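Local coordinates for protein tRNA dimethylallyltransferase (Bacillus halodurans, PDB 3EXA) that probably transfers a dimethylallyl group onto the adenine at position 37 of tRNAs that read codons beginning with uridine, at residues Ala7-Thr12 with Thr276-Lys281; Lys16-Val21 with Val292-Lys297; Gly34-Val39 with Gly102-Ala107; Asn283-Asp288 with His302-Gly307. All blocks are in the same frame, centred on the assembly; numbering follows the deposited sequence.

Contact 1 (Ala7-Thr12 with Thr276-Lys281); sequences AIVGPT and TWFRNK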
# COMPACT_ATOMS: atom_id res chain seq x y z
N ALA A 7 -11.55 -30.82 9.05
CA ALA A 7 -11.03 -29.93 10.08
C ALA A 7 -11.56 -30.35 11.44
O ALA A 7 -12.75 -30.62 11.60
CB ALA A 7 -11.41 -28.49 9.79
N ILE A 8 -10.66 -30.43 12.42
CA ILE A 8 -11.03 -30.80 13.78
C ILE A 8 -10.62 -29.61 14.63
O ILE A 8 -9.44 -29.33 14.81
CB ILE A 8 -10.27 -32.05 14.26
CG1 ILE A 8 -10.54 -33.22 13.32
CG2 ILE A 8 -10.70 -32.41 15.68
CD1 ILE A 8 -9.76 -34.46 13.65
N VAL A 9 -11.62 -28.91 15.15
CA VAL A 9 -11.40 -27.72 15.95
C VAL A 9 -11.98 -27.92 17.35
O VAL A 9 -12.76 -28.84 17.57
CB VAL A 9 -12.11 -26.54 15.32
CG1 VAL A 9 -11.68 -26.42 13.85
CG2 VAL A 9 -13.61 -26.76 15.41
N GLY A 10 -11.62 -27.03 18.26
CA GLY A 10 -12.10 -27.12 19.63
C GLY A 10 -11.05 -26.56 20.58
O GLY A 10 -9.91 -26.38 20.17
N PRO A 11 -11.41 -26.25 21.83
CA PRO A 11 -10.48 -25.71 22.83
C PRO A 11 -9.38 -26.70 23.20
O PRO A 11 -9.27 -27.76 22.59
CB PRO A 11 -11.39 -25.39 24.01
CG PRO A 11 -12.44 -26.46 23.90
CD PRO A 11 -12.75 -26.44 22.42
N THR A 12 -8.57 -26.35 24.19
CA THR A 12 -7.48 -27.23 24.64
C THR A 12 -7.98 -28.24 25.66
O THR A 12 -8.89 -27.95 26.43
CB THR A 12 -6.35 -26.45 25.36
OG1 THR A 12 -6.31 -25.10 24.91
CG2 THR A 12 -4.99 -27.13 25.10
N THR A 276 -15.97 -20.04 21.80
CA THR A 276 -16.89 -19.03 21.32
C THR A 276 -16.68 -18.78 19.84
O THR A 276 -17.63 -18.73 19.06
CB THR A 276 -16.72 -17.72 22.12
OG1 THR A 276 -17.38 -17.86 23.39
CG2 THR A 276 -17.32 -16.53 21.37
N TRP A 277 -15.43 -18.66 19.43
CA TRP A 277 -15.14 -18.43 18.03
C TRP A 277 -15.66 -19.56 17.15
O TRP A 277 -16.32 -19.30 16.16
CB TRP A 277 -13.65 -18.27 17.81
CG TRP A 277 -13.32 -17.96 16.40
CD1 TRP A 277 -12.31 -18.50 15.67
CD2 TRP A 277 -13.97 -17.00 15.55
NE1 TRP A 277 -12.29 -17.94 14.41
CE2 TRP A 277 -13.31 -17.03 14.31
CE3 TRP A 277 -15.08 -16.14 15.71
CZ2 TRP A 277 -13.68 -16.20 13.24
CZ3 TRP A 277 -15.45 -15.32 14.65
CH2 TRP A 277 -14.76 -15.37 13.42
N PHE A 278 -15.37 -20.82 17.50
CA PHE A 278 -15.84 -21.92 16.66
C PHE A 278 -17.35 -22.15 16.73
O PHE A 278 -17.96 -22.55 15.74
CB PHE A 278 -15.08 -23.20 17.00
CG PHE A 278 -13.65 -23.17 16.57
CD1 PHE A 278 -12.63 -23.35 17.49
CD2 PHE A 278 -13.32 -22.86 15.25
CE1 PHE A 278 -11.30 -23.23 17.10
CE2 PHE A 278 -11.99 -22.73 14.85
CZ PHE A 278 -10.97 -22.91 15.78
N ARG A 279 -17.93 -21.89 17.90
CA ARG A 279 -19.37 -22.04 18.08
C ARG A 279 -20.07 -21.06 17.16
O ARG A 279 -21.22 -21.27 16.75
CB ARG A 279 -19.78 -21.74 19.53
CG ARG A 279 -19.67 -22.91 20.48
CD ARG A 279 -20.66 -24.00 20.08
NE ARG A 279 -20.69 -25.13 21.01
CZ ARG A 279 -21.56 -26.13 20.94
NH1 ARG A 279 -22.48 -26.14 19.98
NH2 ARG A 279 -21.52 -27.11 21.82
N ASN A 280 -19.36 -19.99 16.82
CA ASN A 280 -19.90 -18.95 15.95
C ASN A 280 -19.70 -19.29 14.48
O ASN A 280 -20.14 -18.55 13.61
CB ASN A 280 -19.23 -17.61 16.26
CG ASN A 280 -20.18 -16.45 16.13
OD1 ASN A 280 -19.77 -15.29 16.10
ND2 ASN A 280 -21.47 -16.74 16.06
N LYS A 281 -19.03 -20.41 14.21
CA LYS A 281 -18.81 -20.82 12.81
C LYS A 281 -19.87 -21.82 12.36
O LYS A 281 -20.01 -22.88 12.95
CB LYS A 281 -17.41 -21.43 12.65
CG LYS A 281 -16.27 -20.46 12.91
CD LYS A 281 -15.37 -20.33 11.70
CE LYS A 281 -16.14 -19.78 10.50
NZ LYS A 281 -15.29 -19.73 9.27
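With chi1 at -70°, F278 carries its CG beside its own backbone N and swings its ring off the last turn of helix 256-279 toward V9 on strand 4-9. V9 answers with chi1 at -53°: CG1 lies anti to the carbonyl carbon and CG2 between the two backbone branches, which leaves the methine C-H facing the ring. V9 CB sits 3.6 Å from the centroid of the F278 ring and only 2° off its normal, a CH-pi contact aimed at the middle of the face. The two methyls spread to different parts of that face. V9 CG2 settles 3.8 Å from F278 CG, at the root of the ring, while V9 CG1 reaches F278 CE2 at 3.8 Å, on the outer half. One step further along the chain, G10 N comes within 3.9 Å of F278 CD1, approaching obliquely.

G10 opens the P-loop, the predicted ATP-binding loop, and the helix end that bears F278 belongs to a region that by similarity meets the tRNA. V9 is paired by its backbone with I195 of the neighbouring strand, and A7 and I8 are bonded within the sheet as well. M194 and V105 also touch F278, which is itself buried, and beside it W277 packs on N157 of the second subunit. Nothing polar is exchanged between side chains here. Between these two segments the attraction is dispersion and CH-pi, and it links the start of the probable nucleotide loop to a helix end thought to face tRNA, so this contact depends on close fit and exclusion of water.

Contact 2 (Lys16-Val21 with Val292-Lys297); sequences KTKTSV and VDFDKK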
# COMPACT_ATOMS: atom_id res chain seq x y z
N LYS A 16 -8.30 -33.46 21.19
CA LYS A 16 -8.20 -33.18 19.77
C LYS A 16 -7.09 -34.01 19.10
O LYS A 16 -7.23 -34.42 17.94
CB LYS A 16 -7.94 -31.70 19.58
CG LYS A 16 -8.87 -31.04 18.58
CD LYS A 16 -9.37 -29.66 19.02
CE LYS A 16 -8.24 -28.66 19.23
NZ LYS A 16 -7.66 -28.74 20.59
N THR A 17 -6.01 -34.28 19.82
CA THR A 17 -4.92 -35.06 19.25
C THR A 17 -5.30 -36.51 19.01
O THR A 17 -5.26 -37.00 17.88
CB THR A 17 -3.67 -35.03 20.15
OG1 THR A 17 -3.17 -33.68 20.23
CG2 THR A 17 -2.57 -35.93 19.58
N LYS A 18 -5.68 -37.20 20.08
CA LYS A 18 -6.05 -38.61 20.00
C LYS A 18 -7.20 -38.88 19.03
O LYS A 18 -7.11 -39.80 18.21
CB LYS A 18 -6.40 -39.15 21.39
CG LYS A 18 -6.73 -40.64 21.41
CD LYS A 18 -7.02 -41.13 22.82
CE LYS A 18 -7.52 -42.58 22.82
NZ LYS A 18 -6.61 -43.53 22.10
N THR A 19 -8.26 -38.10 19.09
CA THR A 19 -9.36 -38.38 18.19
C THR A 19 -8.95 -38.15 16.74
O THR A 19 -9.46 -38.82 15.84
CB THR A 19 -10.63 -37.56 18.53
OG1 THR A 19 -10.43 -36.19 18.20
CG2 THR A 19 -10.92 -37.68 20.01
N SER A 20 -8.01 -37.25 16.52
CA SER A 20 -7.56 -36.97 15.16
C SER A 20 -6.63 -38.04 14.59
O SER A 20 -6.70 -38.34 13.41
CB SER A 20 -6.89 -35.60 15.08
OG SER A 20 -5.77 -35.51 15.94
N VAL A 21 -5.75 -38.62 15.40
CA VAL A 21 -4.86 -39.63 14.86
C VAL A 21 -5.63 -40.92 14.59
O VAL A 21 -5.27 -41.67 13.68
CB VAL A 21 -3.69 -39.95 15.81
CG1 VAL A 21 -3.07 -38.65 16.32
CG2 VAL A 21 -4.16 -40.81 16.96
N VAL A 292 -16.90 -39.63 28.23
CA VAL A 292 -17.76 -40.61 27.60
C VAL A 292 -16.92 -41.75 27.02
O VAL A 292 -15.68 -41.73 27.11
CB VAL A 292 -18.66 -39.96 26.49
CG1 VAL A 292 -17.85 -39.65 25.24
CG2 VAL A 292 -19.84 -40.86 26.16
N ASP A 293 -17.60 -42.74 26.46
CA ASP A 293 -16.94 -43.92 25.90
C ASP A 293 -16.21 -43.56 24.62
O ASP A 293 -16.83 -43.24 23.61
CB ASP A 293 -17.99 -45.00 25.65
CG ASP A 293 -17.38 -46.29 25.20
OD1 ASP A 293 -16.42 -46.77 25.85
OD2 ASP A 293 -17.86 -46.84 24.19
N PHE A 294 -14.88 -43.62 24.65
CA PHE A 294 -14.10 -43.29 23.47
C PHE A 294 -14.38 -44.17 22.27
O PHE A 294 -14.74 -43.68 21.22
CB PHE A 294 -12.60 -43.31 23.77
CG PHE A 294 -11.75 -42.89 22.61
CD1 PHE A 294 -11.33 -43.81 21.66
CD2 PHE A 294 -11.44 -41.54 22.42
CE1 PHE A 294 -10.61 -43.40 20.54
CE2 PHE A 294 -10.72 -41.12 21.31
CZ PHE A 294 -10.31 -42.05 20.36
N ASP A 295 -14.17 -45.48 22.41
CA ASP A 295 -14.41 -46.43 21.33
C ASP A 295 -15.75 -46.20 20.62
O ASP A 295 -15.86 -46.42 19.41
CB ASP A 295 -14.37 -47.86 21.88
CG ASP A 295 -12.98 -48.27 22.31
OD1 ASP A 295 -12.82 -49.42 22.79
OD2 ASP A 295 -12.03 -47.46 22.18
N LYS A 296 -16.76 -45.78 21.38
CA LYS A 296 -18.07 -45.51 20.81
C LYS A 296 -18.12 -44.15 20.10
O LYS A 296 -18.69 -44.05 19.01
CB LYS A 296 -19.15 -45.57 21.90
CG LYS A 296 -20.59 -45.54 21.38
CD LYS A 296 -21.60 -45.50 22.53
CE LYS A 296 -23.03 -45.39 22.03
NZ LYS A 296 -23.48 -46.63 21.33
N LYS A 297 -17.53 -43.11 20.69
CA LYS A 297 -17.54 -41.78 20.07
C LYS A 297 -16.77 -41.71 18.78
O LYS A 297 -17.28 -41.22 17.76
CB LYS A 297 -16.94 -40.72 21.00
CG LYS A 297 -17.95 -39.99 21.86
CD LYS A 297 -18.96 -39.22 21.03
CE LYS A 297 -20.17 -38.86 21.88
NZ LYS A 297 -21.32 -38.42 21.06
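K18 and F294 bring together the helix that follows the P-loop, 16-25, and the C-terminal helix 294-317, both on the same side of the parallel sheet in this P-loop NTPase fold.

The aromatic interactions come first. The K18 side chain runs out fully extended until its last torsion bends (chi4 54°), and this lays its end over one face of the F294 ring. K18 CE stands 3.8 Å from the centroid of the F294 ring and 11° off the normal, a CH-pi contact nearly over the middle. The ammonium lies further out: K18 NZ is 4.6 Å from the same F294 centroid, still over the face, and makes a cation-pi interaction. K18 CG also leans on the rim, 4.0 Å from F294 CZ. The negative charge of D295 is too distant to pair with this lysine, K18 NZ to D295 OD2 being 6.7 Å, although it may add a mild attraction.

Apolar packing is supplied by T19. Its methyl meets the edge of the F294 ring near the ring plane, while its hydroxyl is hydrogen-bonded to G15 O one turn back; M289 packs on T19 as well. K16, whose NZ is bonded to P11 O, is a probable nucleotide-binding residue about one turn before T19.

Within segments, D293 is the N-cap of helix 294-317, and its OD2 accepts a weak, bent bond from K296 N at 3.2 Å. Between 16-21 and 292-297 the closest approach is T19 CG2 to F294 CE2, at 3.7 Å.

Contact 3 (Gly34-Val39 with Gly102-Ala107); sequences GDSMQV and GLYVNA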
# COMPACT_ATOMS: atom_id res chain seq x y z
N GLY A 34 -2.67 -26.98 12.98
CA GLY A 34 -3.20 -25.64 12.83
C GLY A 34 -2.80 -24.73 13.98
O GLY A 34 -3.15 -23.55 13.99
N ASP A 35 -2.05 -25.27 14.94
CA ASP A 35 -1.61 -24.52 16.11
C ASP A 35 -0.30 -23.77 15.86
O ASP A 35 0.78 -24.36 15.88
CB ASP A 35 -1.48 -25.48 17.30
CG ASP A 35 -0.99 -24.80 18.55
OD1 ASP A 35 -1.18 -25.38 19.64
OD2 ASP A 35 -0.40 -23.71 18.46
N SER A 36 -0.41 -22.47 15.64
CA SER A 36 0.72 -21.60 15.36
C SER A 36 1.90 -21.71 16.32
O SER A 36 3.04 -21.42 15.94
CB SER A 36 0.25 -20.15 15.32
OG SER A 36 -0.33 -19.78 16.56
N MSE A 37 1.66 -22.12 17.56
CA MSE A 37 2.75 -22.24 18.51
C MSE A 37 3.57 -23.51 18.32
O MSE A 37 4.74 -23.55 18.70
CB MSE A 37 2.23 -22.18 19.95
CG MSE A 37 1.87 -20.78 20.40
SE MSE A 37 3.38 -19.53 20.25
CE MSE A 37 2.74 -18.45 18.75
N GLN A 38 2.96 -24.52 17.71
CA GLN A 38 3.63 -25.79 17.45
C GLN A 38 4.76 -25.64 16.45
O GLN A 38 5.56 -26.56 16.29
CB GLN A 38 2.64 -26.81 16.88
CG GLN A 38 1.44 -27.11 17.75
CD GLN A 38 1.82 -27.88 18.99
OE1 GLN A 38 2.59 -27.40 19.82
NE2 GLN A 38 1.29 -29.09 19.12
N VAL A 39 4.83 -24.51 15.75
CA VAL A 39 5.88 -24.33 14.75
C VAL A 39 7.25 -24.07 15.36
O VAL A 39 8.27 -24.45 14.78
CB VAL A 39 5.57 -23.17 13.75
CG1 VAL A 39 4.13 -23.29 13.24
CG2 VAL A 39 5.82 -21.81 14.40
N GLY A 102 -8.87 -19.84 15.37
CA GLY A 102 -9.76 -19.55 14.25
C GLY A 102 -9.12 -18.79 13.12
O GLY A 102 -9.44 -19.01 11.95
N LEU A 103 -8.21 -17.89 13.46
CA LEU A 103 -7.53 -17.09 12.45
C LEU A 103 -6.79 -17.91 11.41
O LEU A 103 -6.89 -17.62 10.21
CB LEU A 103 -6.53 -16.15 13.13
CG LEU A 103 -6.93 -14.69 13.21
CD1 LEU A 103 -5.83 -13.93 13.94
CD2 LEU A 103 -7.13 -14.13 11.81
N TYR A 104 -6.06 -18.92 11.85
CA TYR A 104 -5.29 -19.76 10.94
C TYR A 104 -6.16 -20.76 10.17
O TYR A 104 -5.90 -21.03 8.99
CB TYR A 104 -4.18 -20.50 11.70
CG TYR A 104 -3.03 -19.61 12.16
CD1 TYR A 104 -3.27 -18.45 12.91
CD2 TYR A 104 -1.71 -19.93 11.84
CE1 TYR A 104 -2.21 -17.63 13.34
CE2 TYR A 104 -0.65 -19.11 12.26
CZ TYR A 104 -0.91 -17.96 13.00
OH TYR A 104 0.13 -17.14 13.41
N VAL A 105 -7.18 -21.29 10.83
CA VAL A 105 -8.07 -22.25 10.18
C VAL A 105 -8.98 -21.56 9.17
O VAL A 105 -9.14 -22.06 8.06
CB VAL A 105 -8.95 -23.03 11.21
CG1 VAL A 105 -8.07 -23.76 12.20
CG2 VAL A 105 -9.88 -22.08 11.94
N ASN A 106 -9.56 -20.42 9.53
CA ASN A 106 -10.43 -19.72 8.59
C ASN A 106 -9.70 -19.23 7.36
O ASN A 106 -10.26 -19.20 6.27
CB ASN A 106 -11.12 -18.53 9.25
CG ASN A 106 -12.20 -18.95 10.19
OD1 ASN A 106 -12.53 -20.14 10.28
ND2 ASN A 106 -12.77 -18.00 10.91
N ALA A 107 -8.44 -18.84 7.54
CA ALA A 107 -7.67 -18.35 6.42
C ALA A 107 -7.41 -19.45 5.39
O ALA A 107 -7.32 -19.18 4.20
CB ALA A 107 -6.36 -17.77 6.91
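The loop at S36, which by similarity meets the substrate tRNA, rests on Y104, whose side chain lies next to that of T101, another probable tRNA-contacting residue. S36 CB sits over one face of the phenol, toward its hydroxyl end: it is 3.4 Å from both Y104 CE2 and Y104 CZ, and 3.6 Å from Y104 OH. With chi1 at 60°, the serine hydroxyl is placed between its own backbone N and carbonyl carbon, and S36 OG stays 4.1 Å from Y104 OH, so the two hydroxyls do not bond to each other. Y104 OH bonds instead to F72 O, which holds the far end of the ring, and the F77 ring meets it at about 40°. At the base of the tyrosine, G34 O passes Y104 CB at 4.0 Å.

The loop keeps its shape through bonds of its own. D35 OD2 accepts from M37 N (selenomethionine here) at 2.8 Å, an Asx turn in which M37 N approaches OD2 nearly in line with its C-O bond, and Q38 N reaches D35 O at 2.9 Å. G34 in turn pairs by its backbone with V98 of strand 94-98.

The contact is one of van der Waals packing of S36 CB on a buried aromatic face whose hydroxyl is already bonded to F72 O; the Asx turn helps set the backbone that probably meets tRNA.

Contact 4 (Asn283-Asp288 with His302-Gly307); sequences NVTWFD and HNFIAG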
# COMPACT_ATOMS: atom_id res chain seq x y z
N ASN A 283 -21.68 -24.68 10.04
CA ASN A 283 -21.17 -25.87 9.37
C ASN A 283 -20.17 -26.65 10.25
O ASN A 283 -19.38 -27.46 9.75
CB ASN A 283 -20.51 -25.49 8.04
CG ASN A 283 -21.50 -24.85 7.08
OD1 ASN A 283 -21.10 -24.22 6.10
ND2 ASN A 283 -22.78 -25.02 7.36
N VAL A 284 -20.22 -26.41 11.56
CA VAL A 284 -19.36 -27.10 12.51
C VAL A 284 -20.20 -28.06 13.35
O VAL A 284 -20.99 -27.64 14.21
CB VAL A 284 -18.63 -26.11 13.46
CG1 VAL A 284 -17.77 -26.89 14.45
CG2 VAL A 284 -17.76 -25.15 12.65
N THR A 285 -20.05 -29.34 13.09
CA THR A 285 -20.78 -30.37 13.80
C THR A 285 -20.04 -30.67 15.11
O THR A 285 -18.87 -31.06 15.10
CB THR A 285 -20.89 -31.61 12.91
OG1 THR A 285 -21.44 -31.21 11.65
CG2 THR A 285 -21.80 -32.66 13.54
N TRP A 286 -20.71 -30.48 16.23
CA TRP A 286 -20.05 -30.70 17.50
C TRP A 286 -20.25 -32.07 18.11
O TRP A 286 -21.20 -32.79 17.81
CB TRP A 286 -20.45 -29.62 18.51
CG TRP A 286 -19.99 -28.25 18.13
CD1 TRP A 286 -20.63 -27.36 17.31
CD2 TRP A 286 -18.78 -27.60 18.54
NE1 TRP A 286 -19.90 -26.20 17.20
CE2 TRP A 286 -18.76 -26.32 17.95
CE3 TRP A 286 -17.71 -27.98 19.37
CZ2 TRP A 286 -17.71 -25.42 18.14
CZ3 TRP A 286 -16.66 -27.08 19.57
CH2 TRP A 286 -16.67 -25.81 18.96
N PHE A 287 -19.31 -32.44 18.96
CA PHE A 287 -19.37 -33.70 19.65
C PHE A 287 -18.92 -33.47 21.06
O PHE A 287 -17.92 -32.79 21.31
CB PHE A 287 -18.47 -34.73 18.97
CG PHE A 287 -19.00 -35.24 17.65
CD1 PHE A 287 -18.79 -34.52 16.48
CD2 PHE A 287 -19.71 -36.44 17.60
CE1 PHE A 287 -19.27 -35.00 15.26
CE2 PHE A 287 -20.19 -36.92 16.38
CZ PHE A 287 -19.97 -36.21 15.21
N ASP A 288 -19.68 -34.02 22.00
CA ASP A 288 -19.38 -33.87 23.41
C ASP A 288 -18.44 -35.00 23.84
O ASP A 288 -18.76 -36.17 23.67
CB ASP A 288 -20.67 -33.91 24.22
CG ASP A 288 -20.48 -33.43 25.64
OD1 ASP A 288 -21.50 -33.12 26.28
OD2 ASP A 288 -19.32 -33.38 26.12
N HIS A 302 -16.38 -40.99 13.04
CA HIS A 302 -15.86 -41.49 11.77
C HIS A 302 -16.99 -41.73 10.79
O HIS A 302 -16.88 -41.42 9.60
CB HIS A 302 -15.10 -42.79 11.97
CG HIS A 302 -14.85 -43.53 10.69
ND1 HIS A 302 -15.79 -44.35 10.11
CD2 HIS A 302 -13.77 -43.54 9.86
CE1 HIS A 302 -15.31 -44.84 8.97
NE2 HIS A 302 -14.09 -44.37 8.81
N ASN A 303 -18.07 -42.30 11.29
CA ASN A 303 -19.21 -42.56 10.43
C ASN A 303 -19.70 -41.24 9.86
O ASN A 303 -19.88 -41.12 8.65
CB ASN A 303 -20.32 -43.25 11.21
CG ASN A 303 -21.54 -43.50 10.37
OD1 ASN A 303 -22.53 -42.78 10.46
ND2 ASN A 303 -21.47 -44.51 9.51
N PHE A 304 -19.90 -40.24 10.72
CA PHE A 304 -20.38 -38.94 10.25
C PHE A 304 -19.46 -38.27 9.23
O PHE A 304 -19.91 -37.76 8.20
CB PHE A 304 -20.60 -37.98 11.41
CG PHE A 304 -20.91 -36.58 10.97
CD1 PHE A 304 -19.88 -35.66 10.75
CD2 PHE A 304 -22.22 -36.20 10.71
CE1 PHE A 304 -20.15 -34.36 10.28
CE2 PHE A 304 -22.51 -34.91 10.24
CZ PHE A 304 -21.46 -33.98 10.03
N ILE A 305 -18.16 -38.26 9.53
CA ILE A 305 -17.17 -37.66 8.66
C ILE A 305 -17.10 -38.40 7.33
O ILE A 305 -17.27 -37.80 6.27
CB ILE A 305 -15.78 -37.68 9.33
CG1 ILE A 305 -15.74 -36.67 10.47
CG2 ILE A 305 -14.70 -37.38 8.31
CD1 ILE A 305 -14.42 -36.63 11.22
N ALA A 306 -16.86 -39.71 7.39
CA ALA A 306 -16.79 -40.53 6.19
C ALA A 306 -18.04 -40.36 5.33
O ALA A 306 -17.94 -40.25 4.11
CB ALA A 306 -16.61 -42.01 6.57
N GLY A 307 -19.21 -40.34 5.97
CA GLY A 307 -20.45 -40.18 5.23
C GLY A 307 -20.57 -38.83 4.54
O GLY A 307 -20.78 -38.77 3.33
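Helix 294-317 passes over the edge strand 284-288 at some distance, the nearest CA atoms, those of T285 and F304, being 9.3 Å apart, so the gap is closed largely by the F304 side chain. Its CG lies anti to the backbone N (chi1 172°), which sends the ring from the helix down to T285. The threonine comes from the opposite direction and meets the outer end of the phenyl: T285 CG2 is over one face, 4.1 Å from the centroid of the F304 ring and 22° off its normal, a CH-pi contact displaced toward the rim. T285 OG1 is nearer still to a ring atom, 3.2 Å from F304 CZ, and T285 CB stands 3.8 Å from that same F304 CZ.

F287, two residues along the strand and on the same side of it, touches the other end of the phenylalanine. F287 CZ lies 4.2 Å from F304 CB, which sits at the edge of the F287 ring near its plane. I301 and E300 of the same helix also touch F287, and F304 reaches V193 on the adjoining strand.

T285 and F287 alternate with W286, which faces helix 256-279 across the sheet, while the strand's backbone pairs with M194, G196 and T198. An outermost parallel strand followed by a helix folded back over it, with helix 256-279 on the opposite side of the sheet, is typical of the three-layer alpha/beta sandwich of P-loop NTPases.

Overall arrangement
Contacts 1 and 3 are buried and near the middle of the chain; contacts 2 and 4 lie toward its outside, only partly buried. Contacts 1 and 4 reach the same parallel sheet from opposite sides, and W286 packing on F278 joins them through strand 284-288. Contact 2 shares helix 294-317 with contact 4, and meets contact 1 at the probable nucleotide loop and where I8 packs on S20. Contact 3 joins contact 1 through helix 102-110 and the weak bond from K281 NZ to N106 OD1. A phenyl or phenol ring features in each, but its partner changes: valine and serine in the two buried contacts, threonine at the edge strand and a lysine at the surface.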